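Local coordinates for phosphoserine aminotransferase (Bacillus alcalophilus, PDB 1W23), which catalyses the reversible, pyridoxal-phosphate-dependent transamination that converts 3-phosphohydroxypyruvate to phosphoserine in serine biosynthesis, working as a homodimer, at residues A[148-152]-A[174-178]; A[155-159]-A[292-298]; A[8-12]-A[194-198]; A[143-149]-A[167-173]; A[267-273]-A[337-343]. The contacts are given in a common frame with arbitrary orientation. Numbering follows the deposited sequence.

Interaction 1. Residues A[148-152]-A[174-178]. With PLP (pyridoxal-5'-phosphate), chain J.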
# COMPACT_ATOMS: atom_id res chain seq x y z
N THR A 148 -10.44 0.92 20.63
CA THR A 148 -10.90 1.20 19.28
C THR A 148 -11.82 2.42 19.41
O THR A 148 -12.90 2.32 20.03
CB THR A 148 -11.67 0.02 18.69
OG1 THR A 148 -10.91 -1.19 18.89
CG2 THR A 148 -11.97 0.26 17.23
N SER A 149 -11.37 3.59 18.96
CA SER A 149 -12.13 4.83 19.27
C SER A 149 -13.51 4.88 18.67
O SER A 149 -14.46 5.34 19.30
CB SER A 149 -11.30 6.04 18.81
OG SER A 149 -10.98 5.93 17.45
N ASN A 150 -13.66 4.36 17.45
CA ASN A 150 -14.91 4.33 16.72
C ASN A 150 -15.07 2.90 16.19
O ASN A 150 -14.22 2.39 15.44
CB ASN A 150 -14.93 5.41 15.61
CG ASN A 150 -16.32 5.51 14.98
OD1 ASN A 150 -17.19 6.19 15.58
ND2 ASN A 150 -16.51 4.85 13.85
N ASN A 151 -16.14 2.27 16.63
CA ASN A 151 -16.41 0.87 16.33
C ASN A 151 -17.27 0.81 15.08
O ASN A 151 -18.51 0.90 15.11
CB ASN A 151 -17.08 0.20 17.52
CG ASN A 151 -16.19 0.40 18.74
OD1 ASN A 151 -15.17 -0.28 18.86
ND2 ASN A 151 -16.56 1.31 19.62
N THR A 152 -16.58 0.74 13.94
CA THR A 152 -17.16 1.03 12.62
C THR A 152 -18.38 0.17 12.31
O THR A 152 -19.30 0.62 11.61
CB THR A 152 -16.06 0.78 11.53
OG1 THR A 152 -14.81 1.20 12.10
CG2 THR A 152 -16.35 1.54 10.25
N SER A 174 -9.03 4.28 13.09
CA SER A 174 -9.29 4.21 11.66
C SER A 174 -10.53 4.97 11.22
O SER A 174 -10.47 5.69 10.21
CB SER A 174 -9.44 2.78 11.22
OG SER A 174 -8.22 2.04 11.33
N SER A 175 -11.66 4.83 11.92
CA SER A 175 -12.90 5.38 11.41
C SER A 175 -13.32 6.70 12.06
O SER A 175 -14.40 7.21 11.71
CB SER A 175 -13.99 4.32 11.41
OG SER A 175 -14.14 3.76 12.71
N ASP A 176 -12.49 7.33 12.89
CA ASP A 176 -12.79 8.68 13.36
C ASP A 176 -11.59 9.59 13.51
O ASP A 176 -11.77 10.73 13.96
CB ASP A 176 -13.62 8.69 14.65
CG ASP A 176 -12.85 8.31 15.92
OD1 ASP A 176 -11.67 7.90 15.76
OD2 ASP A 176 -13.45 8.43 17.01
N ILE A 177 -10.41 9.22 13.05
CA ILE A 177 -9.26 10.15 13.18
C ILE A 177 -9.54 11.45 12.43
O ILE A 177 -10.01 11.47 11.31
CB ILE A 177 -7.98 9.48 12.66
CG1 ILE A 177 -6.75 10.31 12.98
CG2 ILE A 177 -8.09 9.09 11.18
CD1 ILE A 177 -5.42 9.61 12.82
N LEU A 178 -9.20 12.55 13.09
CA LEU A 178 -9.33 13.90 12.49
C LEU A 178 -10.73 14.22 12.05
O LEU A 178 -10.98 14.99 11.14
CB LEU A 178 -8.28 14.13 11.39
CG LEU A 178 -8.00 15.54 10.95
CD1 LEU A 178 -8.09 16.61 11.99
CD2 LEU A 178 -6.65 15.59 10.20
N1 PLP J . -10.06 -0.93 12.31
C2 PLP J . -11.21 -0.20 12.08
C2A PLP J . -11.78 0.53 13.23
C3 PLP J . -11.77 -0.18 10.81
O3 PLP J . -12.85 0.53 10.58
C4 PLP J . -11.15 -0.93 9.74
C4A PLP J . -11.72 -0.84 8.37
C5 PLP J . -9.97 -1.64 10.02
C6 PLP J . -9.47 -1.64 11.31
C5A PLP J . -9.27 -2.48 8.99
O4P PLP J . -8.47 -1.59 8.12
P PLP J . -7.66 -2.23 6.86
O1P PLP J . -8.69 -2.83 5.95
O2P PLP J . -6.72 -3.28 7.43
O3P PLP J . -6.93 -1.01 6.33
O HOH W 1 -11.77 3.71 14.82
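Two buried segments, one holding the short strand 150-151, meet beside the pyridoxal phosphate almost wholly through polar side chains. Ser175 is the hub. Its OG receives a hydrogen bond from Asn150 ND2 (2.8 Å, nearly straight) and shares another with Thr152 OG1 at 2.7 Å. Thr152 OG1 in turn lies 2.6 Å from PLP O3 and is hydrogen-bonded to it, so a chain of polar groups runs from Asn150 through Ser175 to the phenolic oxygen of the cofactor. One residue further on, Asp176 OD1 accepts a hydrogen bond from Ser149 OG (2.7 Å), while its OD2 is held by a salt bridge to Arg180 and a hydrogen bond from Gln157. Two backbone groups are bridged by water 1, which donates to Asn150 O (2.9 Å) and accepts from Ser175 N (3.1 Å). Asn150 has further partners outside the pair: OD1 meets Ser295 and ND2 meets Asn298. Ser174 CB, 3.6 Å from PLP C2, lies against the pyridine ring, part of the cofactor pocket of this class-V aminotransferase. The two segments continue from the C-terminal ends of the neighbouring parallel strands 142-148 and 169-172, and strand 298-302 packs against Thr152 and Ser175 through Asn298.

Interaction 2. Residues A[155-159]-A[292-298]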
# COMPACT_ATOMS: atom_id res chain seq x y z
N GLY A 155 -21.34 1.13 15.19
CA GLY A 155 -21.85 2.50 15.26
C GLY A 155 -21.75 3.14 16.63
O GLY A 155 -22.60 3.99 16.96
N THR A 156 -20.75 2.79 17.41
CA THR A 156 -20.50 3.39 18.71
C THR A 156 -19.12 4.07 18.72
O THR A 156 -18.25 3.72 17.91
CB THR A 156 -20.55 2.33 19.84
OG1 THR A 156 -19.49 1.41 19.57
CG2 THR A 156 -21.88 1.62 19.91
N GLN A 157 -18.94 5.02 19.64
CA GLN A 157 -17.73 5.82 19.65
C GLN A 157 -17.44 6.35 21.04
O GLN A 157 -18.36 6.77 21.76
CB GLN A 157 -17.95 7.01 18.68
CG GLN A 157 -16.81 7.95 18.47
CD GLN A 157 -17.14 9.07 17.51
OE1 GLN A 157 -18.32 9.45 17.35
NE2 GLN A 157 -16.10 9.63 16.84
N TYR A 158 -16.17 6.35 21.40
CA TYR A 158 -15.70 7.01 22.62
C TYR A 158 -16.02 8.50 22.57
O TYR A 158 -15.70 9.18 21.59
CB TYR A 158 -14.21 6.81 22.80
CG TYR A 158 -13.78 5.45 23.33
CD1 TYR A 158 -13.87 4.30 22.55
CD2 TYR A 158 -13.24 5.32 24.61
CE1 TYR A 158 -13.46 3.07 23.03
CE2 TYR A 158 -12.84 4.10 25.08
CZ TYR A 158 -12.94 2.97 24.31
OH TYR A 158 -12.53 1.75 24.83
N GLN A 159 -16.58 9.03 23.67
CA GLN A 159 -16.84 10.46 23.79
C GLN A 159 -15.62 11.19 24.28
O GLN A 159 -15.54 12.41 24.02
CB GLN A 159 -17.99 10.72 24.79
CG GLN A 159 -19.25 10.00 24.34
CD GLN A 159 -19.61 10.39 22.92
OE1 GLN A 159 -19.91 11.59 22.71
NE2 GLN A 159 -19.54 9.45 21.97
N GLY A 292 -25.92 7.45 24.46
CA GLY A 292 -24.71 8.04 25.00
C GLY A 292 -23.44 7.62 24.31
O GLY A 292 -22.36 8.20 24.57
N SER A 293 -23.50 6.59 23.45
CA SER A 293 -22.36 6.04 22.73
C SER A 293 -22.48 6.20 21.24
O SER A 293 -21.68 5.64 20.50
CB SER A 293 -22.21 4.56 23.08
OG SER A 293 -21.84 4.41 24.47
N ARG A 294 -23.48 6.92 20.74
CA ARG A 294 -23.72 7.05 19.29
C ARG A 294 -22.53 7.62 18.55
O ARG A 294 -22.04 8.68 18.90
CB ARG A 294 -24.91 7.96 19.04
CG ARG A 294 -26.24 7.24 19.15
CD ARG A 294 -27.43 8.18 19.13
NE ARG A 294 -28.66 7.41 18.89
CZ ARG A 294 -29.87 7.96 18.72
NH1 ARG A 294 -30.06 9.28 18.90
NH2 ARG A 294 -30.89 7.14 18.41
N SER A 295 -22.09 6.93 17.50
CA SER A 295 -21.02 7.39 16.66
C SER A 295 -21.49 8.55 15.77
O SER A 295 -22.59 8.58 15.24
CB SER A 295 -20.58 6.23 15.76
OG SER A 295 -19.62 6.66 14.78
N LEU A 296 -20.58 9.52 15.57
CA LEU A 296 -20.73 10.59 14.60
C LEU A 296 -20.31 10.18 13.20
O LEU A 296 -20.51 10.96 12.26
CB LEU A 296 -19.96 11.83 15.07
CG LEU A 296 -20.49 12.42 16.38
CD1 LEU A 296 -19.53 13.51 16.85
CD2 LEU A 296 -21.89 12.98 16.21
N MET A 297 -19.69 9.01 13.05
CA MET A 297 -19.08 8.54 11.81
C MET A 297 -19.85 7.40 11.12
O MET A 297 -19.86 7.35 9.89
CB MET A 297 -17.64 8.07 12.12
CG MET A 297 -16.72 9.18 12.56
SD MET A 297 -16.13 10.30 11.26
CE MET A 297 -17.20 11.73 11.41
N ASN A 298 -20.46 6.49 11.90
CA ASN A 298 -21.19 5.37 11.36
C ASN A 298 -22.50 5.22 12.11
O ASN A 298 -22.48 4.94 13.29
CB ASN A 298 -20.40 4.04 11.43
CG ASN A 298 -19.02 4.15 10.81
OD1 ASN A 298 -18.05 4.38 11.55
ND2 ASN A 298 -18.88 3.92 9.51
O HOH W 2 -24.86 4.50 15.46
O HOH W 3 -19.94 10.30 19.23
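A single beta bridge, Thr156 with Arg294, joins the short strand 156-157 to the loop that leads into strand 298-302, and an ST motif shapes the end of that loop. Gly292, at the 3-10 start of the segment, meets the side chain of Gln159, with Gly292 O 3.6 Å from Gln159 CG. Ser293 O then accepts a hydrogen bond from Gln157 N (2.9 Å) and also takes a CA-H...O contact from Thr156 CA at 3.1 Å. The CA-to-CB bond of Arg294 points away from 155-159 and the guanidinium forms a salt bridge with Asp279, while Arg294 O receives a hydrogen bond from water 3, which also links Gln157 OE1 and Gln159 NE2. The Ser295 amide closes the bridge by donating to Gly155 O (3.0 Å). Ser295 OG accepts from Met297 N (2.9 Å) and Asn298 N (3.0 Å), turning the chain, and bonds Asn150 as well. Leu296 N donates almost linearly to Gln157 OE1 at 2.9 Å, so the extended glutamine side chain continues the backbone pairing, while its NE2 reaches Asp176. At Asn298 the backbones come close: Gly155, with positive phi, has its CA 3.2 Å from Asn298 O, which a CB would strike.

Interaction 3. Residues A[8-12]-A[194-198]. With PLP (pyridoxal-5'-phosphate), chain J.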
# COMPACT_ATOMS: atom_id res chain seq x y z
N ASN A 8 -20.52 4.96 1.46
CA ASN A 8 -19.60 3.83 1.60
C ASN A 8 -18.80 3.89 2.89
O ASN A 8 -18.37 4.97 3.36
CB ASN A 8 -18.63 3.80 0.40
CG ASN A 8 -19.20 3.10 -0.80
OD1 ASN A 8 -20.03 2.20 -0.67
ND2 ASN A 8 -18.74 3.47 -1.99
N ALA A 9 -18.57 2.70 3.47
CA ALA A 9 -17.95 2.54 4.78
C ALA A 9 -16.43 2.49 4.75
O ALA A 9 -15.83 2.50 5.82
CB ALA A 9 -18.50 1.29 5.47
N GLY A 10 -15.81 2.37 3.59
CA GLY A 10 -14.36 2.29 3.54
C GLY A 10 -13.90 1.43 2.38
O GLY A 10 -14.28 0.22 2.33
N PRO A 11 -13.11 1.92 1.43
CA PRO A 11 -12.91 3.32 1.13
C PRO A 11 -14.25 4.06 0.94
O PRO A 11 -15.32 3.45 0.97
CB PRO A 11 -12.06 3.30 -0.15
CG PRO A 11 -11.40 1.98 -0.10
CD PRO A 11 -12.48 1.04 0.42
N SER A 12 -14.17 5.36 0.88
CA SER A 12 -15.31 6.22 1.11
C SER A 12 -15.19 7.52 0.34
O SER A 12 -14.22 7.78 -0.39
CB SER A 12 -15.45 6.49 2.60
OG SER A 12 -14.30 7.08 3.13
N ALA A 194 -5.98 5.10 6.10
CA ALA A 194 -6.40 6.41 5.63
C ALA A 194 -7.80 6.43 5.06
O ALA A 194 -8.40 7.54 5.05
CB ALA A 194 -5.44 6.94 4.59
N GLN A 195 -8.32 5.33 4.59
CA GLN A 195 -9.47 5.26 3.67
C GLN A 195 -10.83 5.55 4.27
O GLN A 195 -11.86 5.24 3.65
CB GLN A 195 -9.49 3.92 2.99
CG GLN A 195 -9.77 2.73 3.90
CD GLN A 195 -8.53 2.05 4.50
OE1 GLN A 195 -7.43 2.59 4.48
NE2 GLN A 195 -8.73 0.83 5.04
N LYS A 196 -10.95 6.19 5.42
CA LYS A 196 -12.25 6.67 5.98
C LYS A 196 -12.24 8.19 6.07
O LYS A 196 -13.17 8.76 5.47
CB LYS A 196 -12.50 5.96 7.30
CG LYS A 196 -13.03 4.56 7.20
CD LYS A 196 -12.32 3.39 7.88
CE LYS A 196 -12.78 2.04 7.38
NZ LYS A 196 -12.32 0.77 8.15
N ASN A 197 -11.34 8.87 6.73
CA ASN A 197 -11.30 10.31 6.90
C ASN A 197 -10.09 11.02 6.35
O ASN A 197 -10.06 12.27 6.42
CB ASN A 197 -11.31 10.67 8.38
CG ASN A 197 -12.67 10.90 8.86
OD1 ASN A 197 -13.65 11.09 8.13
ND2 ASN A 197 -12.62 11.01 10.15
N LEU A 198 -9.13 10.22 5.82
CA LEU A 198 -7.93 10.91 5.43
C LEU A 198 -7.57 10.83 3.98
O LEU A 198 -6.77 11.63 3.52
CB LEU A 198 -6.78 10.43 6.28
CG LEU A 198 -6.95 10.58 7.78
CD1 LEU A 198 -5.70 10.06 8.49
CD2 LEU A 198 -7.24 12.03 8.15
N1 PLP J . -10.06 -0.93 12.31
C2 PLP J . -11.21 -0.20 12.08
C2A PLP J . -11.78 0.53 13.23
C3 PLP J . -11.77 -0.18 10.81
O3 PLP J . -12.85 0.53 10.58
C4 PLP J . -11.15 -0.93 9.74
C4A PLP J . -11.72 -0.84 8.37
C5 PLP J . -9.97 -1.64 10.02
C6 PLP J . -9.47 -1.64 11.31
C5A PLP J . -9.27 -2.48 8.99
O4P PLP J . -8.47 -1.59 8.12
P PLP J . -7.66 -2.23 6.86
O1P PLP J . -8.69 -2.83 5.95
O2P PLP J . -6.72 -3.28 7.43
O3P PLP J . -6.93 -1.01 6.33
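Lys196 reaches the cofactor with a side chain extended over its outer half (chi3 and chi4 both t), although chi2, at 125°, lies between wells. Its NZ is covalently joined to PLP C4A at 1.7 Å, long for an imine, and forms a very short hydrogen bond to PLP O3, 2.5 Å away. Lys196 CE passes 3.5 Å from Ala9 O. A CB on Gly10 would clash with Lys196 CE and, at these backbone angles, jam against the preceding carbonyl, consistent with glycine. Gln195 adopts chi1 p with chi2 near -92°, which carries its amide away from 8-12 and lets NE2 donate to PLP O3P at 2.9 Å. Gln195 O faces 8-12 and receives a CA-H...O contact from Pro11 CA (3.3 Å), after a cis peptide bond. Ser12 OG, in the p rotamer, lies 3.1 Å from both Gln195 O and Lys196 O. Leu39 of the second subunit packs on Pro11. This is the site of the lysine that forms the internal aldimine in PLP-dependent aminotransferases.

Interaction 4. Residues A[143-149]-A[167-173]. With PLP (pyridoxal-5'-phosphate), chain J.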
# COMPACT_ATOMS: atom_id res chain seq x y z
N ALA A 143 1.68 -4.26 28.91
CA ALA A 143 2.56 -3.62 27.92
C ALA A 143 1.89 -2.35 27.37
O ALA A 143 2.56 -1.38 26.97
CB ALA A 143 2.86 -4.59 26.78
N TYR A 144 0.58 -2.34 27.30
CA TYR A 144 -0.24 -1.26 26.75
C TYR A 144 -1.67 -1.59 27.07
O TYR A 144 -2.03 -2.72 27.40
CB TYR A 144 -0.01 -1.16 25.25
CG TYR A 144 -0.25 -2.38 24.42
CD1 TYR A 144 0.86 -3.15 24.01
CD2 TYR A 144 -1.51 -2.80 24.04
CE1 TYR A 144 0.69 -4.30 23.26
CE2 TYR A 144 -1.69 -3.95 23.31
CZ TYR A 144 -0.61 -4.69 22.90
OH TYR A 144 -0.74 -5.84 22.15
N LEU A 145 -2.53 -0.57 26.89
CA LEU A 145 -3.99 -0.72 26.89
C LEU A 145 -4.48 -0.26 25.53
O LEU A 145 -4.19 0.89 25.16
CB LEU A 145 -4.64 0.14 27.98
CG LEU A 145 -6.17 -0.01 28.07
CD1 LEU A 145 -6.55 -1.40 28.52
CD2 LEU A 145 -6.72 1.07 28.97
N HIS A 146 -5.15 -1.15 24.80
CA HIS A 146 -5.60 -0.88 23.42
C HIS A 146 -7.08 -0.66 23.39
O HIS A 146 -7.85 -1.47 23.94
CB HIS A 146 -5.19 -2.06 22.53
CG HIS A 146 -5.56 -1.87 21.08
ND1 HIS A 146 -6.87 -2.03 20.59
CD2 HIS A 146 -4.78 -1.60 20.01
CE1 HIS A 146 -6.83 -1.84 19.26
NE2 HIS A 146 -5.57 -1.55 18.90
N ILE A 147 -7.51 0.42 22.71
CA ILE A 147 -8.90 0.74 22.49
C ILE A 147 -9.14 0.94 21.00
O ILE A 147 -8.22 1.16 20.21
CB ILE A 147 -9.32 2.01 23.26
CG1 ILE A 147 -8.67 3.28 22.74
CG2 ILE A 147 -9.09 1.82 24.77
CD1 ILE A 147 -9.18 4.55 23.37
N THR A 148 -10.44 0.92 20.63
CA THR A 148 -10.90 1.20 19.28
C THR A 148 -11.82 2.42 19.41
O THR A 148 -12.90 2.32 20.03
CB THR A 148 -11.67 0.02 18.69
OG1 THR A 148 -10.91 -1.19 18.89
CG2 THR A 148 -11.97 0.26 17.23
N SER A 149 -11.37 3.59 18.96
CA SER A 149 -12.13 4.83 19.27
C SER A 149 -13.51 4.88 18.67
O SER A 149 -14.46 5.34 19.30
CB SER A 149 -11.30 6.04 18.81
OG SER A 149 -10.98 5.93 17.45
N ALA A 167 0.86 2.28 31.71
CA ALA A 167 1.23 1.68 30.42
C ALA A 167 0.75 2.63 29.34
O ALA A 167 -0.17 3.43 29.60
CB ALA A 167 0.52 0.33 30.29
N PRO A 168 1.27 2.61 28.13
CA PRO A 168 0.76 3.47 27.10
C PRO A 168 -0.62 3.08 26.62
O PRO A 168 -0.94 1.91 26.47
CB PRO A 168 1.80 3.23 25.97
CG PRO A 168 2.40 1.89 26.23
CD PRO A 168 2.48 1.81 27.75
N LEU A 169 -1.42 4.10 26.35
CA LEU A 169 -2.72 3.96 25.72
C LEU A 169 -2.54 3.95 24.19
O LEU A 169 -1.87 4.87 23.66
CB LEU A 169 -3.65 5.07 26.16
CG LEU A 169 -5.09 5.05 25.60
CD1 LEU A 169 -5.85 3.83 26.08
CD2 LEU A 169 -5.84 6.34 25.99
N ILE A 170 -3.09 2.95 23.54
CA ILE A 170 -2.96 2.77 22.08
C ILE A 170 -4.34 2.73 21.49
O ILE A 170 -5.24 2.06 22.08
CB ILE A 170 -2.23 1.44 21.75
CG1 ILE A 170 -1.05 1.34 22.69
CG2 ILE A 170 -2.01 1.32 20.25
CD1 ILE A 170 0.31 1.47 22.16
N ALA A 171 -4.55 3.43 20.38
CA ALA A 171 -5.90 3.45 19.79
C ALA A 171 -5.90 3.23 18.29
O ALA A 171 -5.16 3.88 17.53
CB ALA A 171 -6.55 4.81 20.07
N ASP A 172 -6.79 2.34 17.87
CA ASP A 172 -7.19 2.17 16.48
C ASP A 172 -8.27 3.21 16.22
O ASP A 172 -9.43 3.07 16.62
CB ASP A 172 -7.76 0.77 16.26
CG ASP A 172 -8.31 0.53 14.87
OD1 ASP A 172 -8.27 1.46 14.00
OD2 ASP A 172 -8.79 -0.60 14.64
N MET A 173 -7.85 4.30 15.56
CA MET A 173 -8.72 5.43 15.22
C MET A 173 -9.08 5.43 13.75
O MET A 173 -9.42 6.49 13.18
CB MET A 173 -8.12 6.79 15.62
CG MET A 173 -7.81 6.84 17.15
SD MET A 173 -7.43 8.54 17.61
CE MET A 173 -7.33 8.39 19.41
N1 PLP J . -10.06 -0.93 12.31
C2 PLP J . -11.21 -0.20 12.08
C2A PLP J . -11.78 0.53 13.23
C3 PLP J . -11.77 -0.18 10.81
O3 PLP J . -12.85 0.53 10.58
C4 PLP J . -11.15 -0.93 9.74
C4A PLP J . -11.72 -0.84 8.37
C5 PLP J . -9.97 -1.64 10.02
C6 PLP J . -9.47 -1.64 11.31
C5A PLP J . -9.27 -2.48 8.99
O4P PLP J . -8.47 -1.59 8.12
P PLP J . -7.66 -2.23 6.86
O1P PLP J . -8.69 -2.83 5.95
O2P PLP J . -6.72 -3.28 7.43
O3P PLP J . -6.93 -1.01 6.33
O HOH W 4 -9.35 -2.17 16.83
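Asp172 OD2 lies 2.7 Å from PLP N1, a position consistent with stabilising a protonated pyridine nitrogen, as in fold-type I PLP enzymes. The same oxygen accepts a hydrogen bond from water 4 (2.8 Å), which also bonds Thr148 OG1 at 2.8 Å, and Asp172 OD1 is engaged by Ser174. Thr148 OG1 is also hydrogen-bonded to Ser103 OG. Behind this polar tip runs a regular parallel ladder. Leu145 N donates to Pro168 O (3.0 Å), Ile170 N to Leu145 O (2.8 Å), Ile147 N to Ile170 O (2.9 Å), Asp172 N to Ile147 O (3.0 Å) and Ser149 N to Asp172 O (3.1 Å), with CA-H...O contacts between them. Leu145, Ile147, Leu169 and Ala171 share one face, where Ile147 CG1 meets Ala171 CB at 3.7 Å and Ile147 CG2 meets Leu169 CD1 at 4.0 Å. His146, Thr148, Ile170 and Asp172 occupy the other, and Tyr144 CB packs on Ile170 CG1 at 3.7 Å. That second face is covered by helix 75-87, with Leu83 on His146 and Ile170 and Phe80 on Asp172. The two strands are central in the seven-stranded mixed sheet, flanked by strand 93-98 beside 142-148 and strand 189-193 beside 169-172.

Interaction 5. Residues A[267-273]-A[337-343]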
# COMPACT_ATOMS: atom_id res chain seq x y z
N ASN A 267 -19.70 17.66 11.37
CA ASN A 267 -19.98 16.25 11.60
C ASN A 267 -21.14 16.09 12.60
O ASN A 267 -22.02 15.24 12.42
CB ASN A 267 -18.73 15.52 12.07
CG ASN A 267 -17.71 15.35 10.94
OD1 ASN A 267 -18.03 15.36 9.77
ND2 ASN A 267 -16.44 15.17 11.36
N GLU A 268 -21.11 16.91 13.66
CA GLU A 268 -22.22 16.86 14.62
C GLU A 268 -23.54 17.23 13.92
O GLU A 268 -24.57 16.61 14.20
CB GLU A 268 -21.91 17.77 15.81
CG GLU A 268 -20.79 17.22 16.67
CD GLU A 268 -20.25 18.06 17.78
OE1 GLU A 268 -19.25 17.71 18.42
OE2 GLU A 268 -20.86 19.13 18.03
N GLU A 269 -23.55 18.24 13.07
CA GLU A 269 -24.78 18.65 12.41
C GLU A 269 -25.29 17.55 11.50
O GLU A 269 -26.52 17.26 11.48
CB GLU A 269 -24.54 19.92 11.60
CG GLU A 269 -25.80 20.45 11.06
CD GLU A 269 -25.81 21.76 10.33
OE1 GLU A 269 -24.75 22.41 10.30
OE2 GLU A 269 -26.98 22.03 9.86
N LYS A 270 -24.44 16.93 10.70
CA LYS A 270 -24.93 15.98 9.73
C LYS A 270 -25.37 14.68 10.45
O LYS A 270 -26.38 14.12 10.07
CB LYS A 270 -24.01 15.90 8.58
CG LYS A 270 -22.77 15.19 8.71
CD LYS A 270 -21.76 15.52 7.54
CE LYS A 270 -20.95 14.26 7.41
NZ LYS A 270 -19.92 14.00 8.43
N ALA A 271 -24.68 14.26 11.52
CA ALA A 271 -25.13 13.13 12.30
C ALA A 271 -26.50 13.40 12.91
O ALA A 271 -27.36 12.51 12.93
CB ALA A 271 -24.10 12.79 13.38
N LYS A 272 -26.70 14.61 13.43
CA LYS A 272 -28.00 14.93 14.08
C LYS A 272 -29.13 14.82 13.08
O LYS A 272 -30.24 14.42 13.49
CB LYS A 272 -27.92 16.32 14.69
CG LYS A 272 -29.22 16.92 15.20
CD LYS A 272 -29.06 18.38 15.60
CE LYS A 272 -30.36 19.12 15.84
NZ LYS A 272 -31.35 18.47 16.70
N ILE A 273 -28.93 15.15 11.82
CA ILE A 273 -30.01 14.97 10.82
C ILE A 273 -30.48 13.55 10.82
O ILE A 273 -31.70 13.29 10.80
CB ILE A 273 -29.51 15.40 9.42
CG1 ILE A 273 -29.28 16.93 9.33
CG2 ILE A 273 -30.47 14.95 8.32
CD1 ILE A 273 -28.48 17.36 8.13
N ILE A 337 -20.84 8.42 7.51
CA ILE A 337 -20.90 9.86 7.38
C ILE A 337 -19.59 10.51 7.82
O ILE A 337 -19.51 11.41 8.62
CB ILE A 337 -22.14 10.42 8.13
CG1 ILE A 337 -22.23 9.95 9.58
CG2 ILE A 337 -23.40 10.09 7.36
CD1 ILE A 337 -23.29 10.70 10.39
N TYR A 338 -18.49 9.98 7.26
CA TYR A 338 -17.16 10.51 7.46
C TYR A 338 -17.06 11.95 7.04
O TYR A 338 -17.98 12.51 6.42
CB TYR A 338 -16.18 9.64 6.66
CG TYR A 338 -16.24 8.16 7.02
CD1 TYR A 338 -16.41 7.20 6.04
CD2 TYR A 338 -16.12 7.70 8.30
CE1 TYR A 338 -16.45 5.87 6.32
CE2 TYR A 338 -16.14 6.37 8.61
CZ TYR A 338 -16.29 5.44 7.61
OH TYR A 338 -16.34 4.09 7.96
N ASN A 339 -15.92 12.58 7.31
CA ASN A 339 -15.75 14.03 7.13
C ASN A 339 -16.26 14.53 5.77
O ASN A 339 -16.91 15.58 5.73
CB ASN A 339 -14.27 14.36 7.17
CG ASN A 339 -13.62 14.34 8.55
OD1 ASN A 339 -14.29 14.20 9.57
ND2 ASN A 339 -12.30 14.49 8.59
N ALA A 340 -15.93 13.83 4.69
CA ALA A 340 -16.22 14.35 3.35
C ALA A 340 -17.62 14.07 2.85
O ALA A 340 -17.98 14.58 1.78
CB ALA A 340 -15.20 13.85 2.36
N VAL A 341 -18.43 13.32 3.56
CA VAL A 341 -19.80 13.11 3.10
C VAL A 341 -20.55 14.42 3.21
O VAL A 341 -20.60 15.03 4.29
CB VAL A 341 -20.48 11.97 3.90
CG1 VAL A 341 -21.95 11.87 3.55
CG2 VAL A 341 -19.75 10.65 3.70
N PRO A 342 -21.15 14.94 2.12
CA PRO A 342 -21.78 16.27 2.19
C PRO A 342 -23.07 16.24 2.97
O PRO A 342 -23.80 15.25 3.00
CB PRO A 342 -22.01 16.63 0.72
CG PRO A 342 -22.23 15.30 0.11
CD PRO A 342 -21.22 14.36 0.76
N ILE A 343 -23.40 17.39 3.57
CA ILE A 343 -24.63 17.47 4.36
C ILE A 343 -25.84 17.22 3.46
O ILE A 343 -26.83 16.61 3.96
CB ILE A 343 -24.72 18.76 5.16
CG1 ILE A 343 -25.84 18.66 6.22
CG2 ILE A 343 -24.96 19.99 4.32
CD1 ILE A 343 -25.64 19.68 7.29
O HOH W 5 -18.08 16.97 7.46
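Polar bonds to the loop lead this contact between helix 259-279 and the loop ahead of helix 343-359. Lys270 NZ donates to Ile337 O (2.6 Å) and Tyr338 O (3.2 Å), and within its own helix to Asn267 OD1 (2.7 Å). Asn267 ND2 donates to Asn339 OD1 at 3.0 Å, while water 5 joins Asn267 OD1 (2.8 Å) to Asn339 O (2.5 Å). Asn339 ND2 is hydrogen-bonded to Leu178 O. Tyr338 O also closes the type I beta turn from Tyr338 to Val341, accepting from Val341 N (3.0 Å), and Pro342 stands at the N-cap of the next helix. Apolar contacts follow: Ile337 CD1 rests on Ala271 CB at 3.7 Å, and Ile343 CG1 on Ile273 CD1 at 3.5 Å. The CA-to-CB bond of Tyr338 points away from the helix; the side chain touches Lys196 and Thr152, and OH bonds Ala9 O. Three neutral oxygens thus compensate for desolvating the buried Lys270 ammonium group, with no carboxylate among its partners in the two segments.

Interactions 1, 3 and 4 all touch the PLP: 4 at the pyridine nitrogen, 1 at O3 and the ring, 3 at the C4A linkage and the phosphate. Interaction 4 runs directly into interaction 1, the two sharing Thr148 and Ser149, while interactions 3 and 4, with centres about 21 Å apart, do not touch. Interaction 2 backs interaction 1 (centres about 9 Å apart) through Asn150 OD1 to Ser295 OG at 2.6 Å and Asn150 ND2 to Asn298 OD1 at 2.8 Å. Interaction 5 lies farther out, yet Tyr338 OH meets Ala9 O of interaction 3 (2.7 Å) and Asn298 ND2 of interaction 2 (3.0 Å), tying the C-terminal part of the chain to the cofactor surroundings.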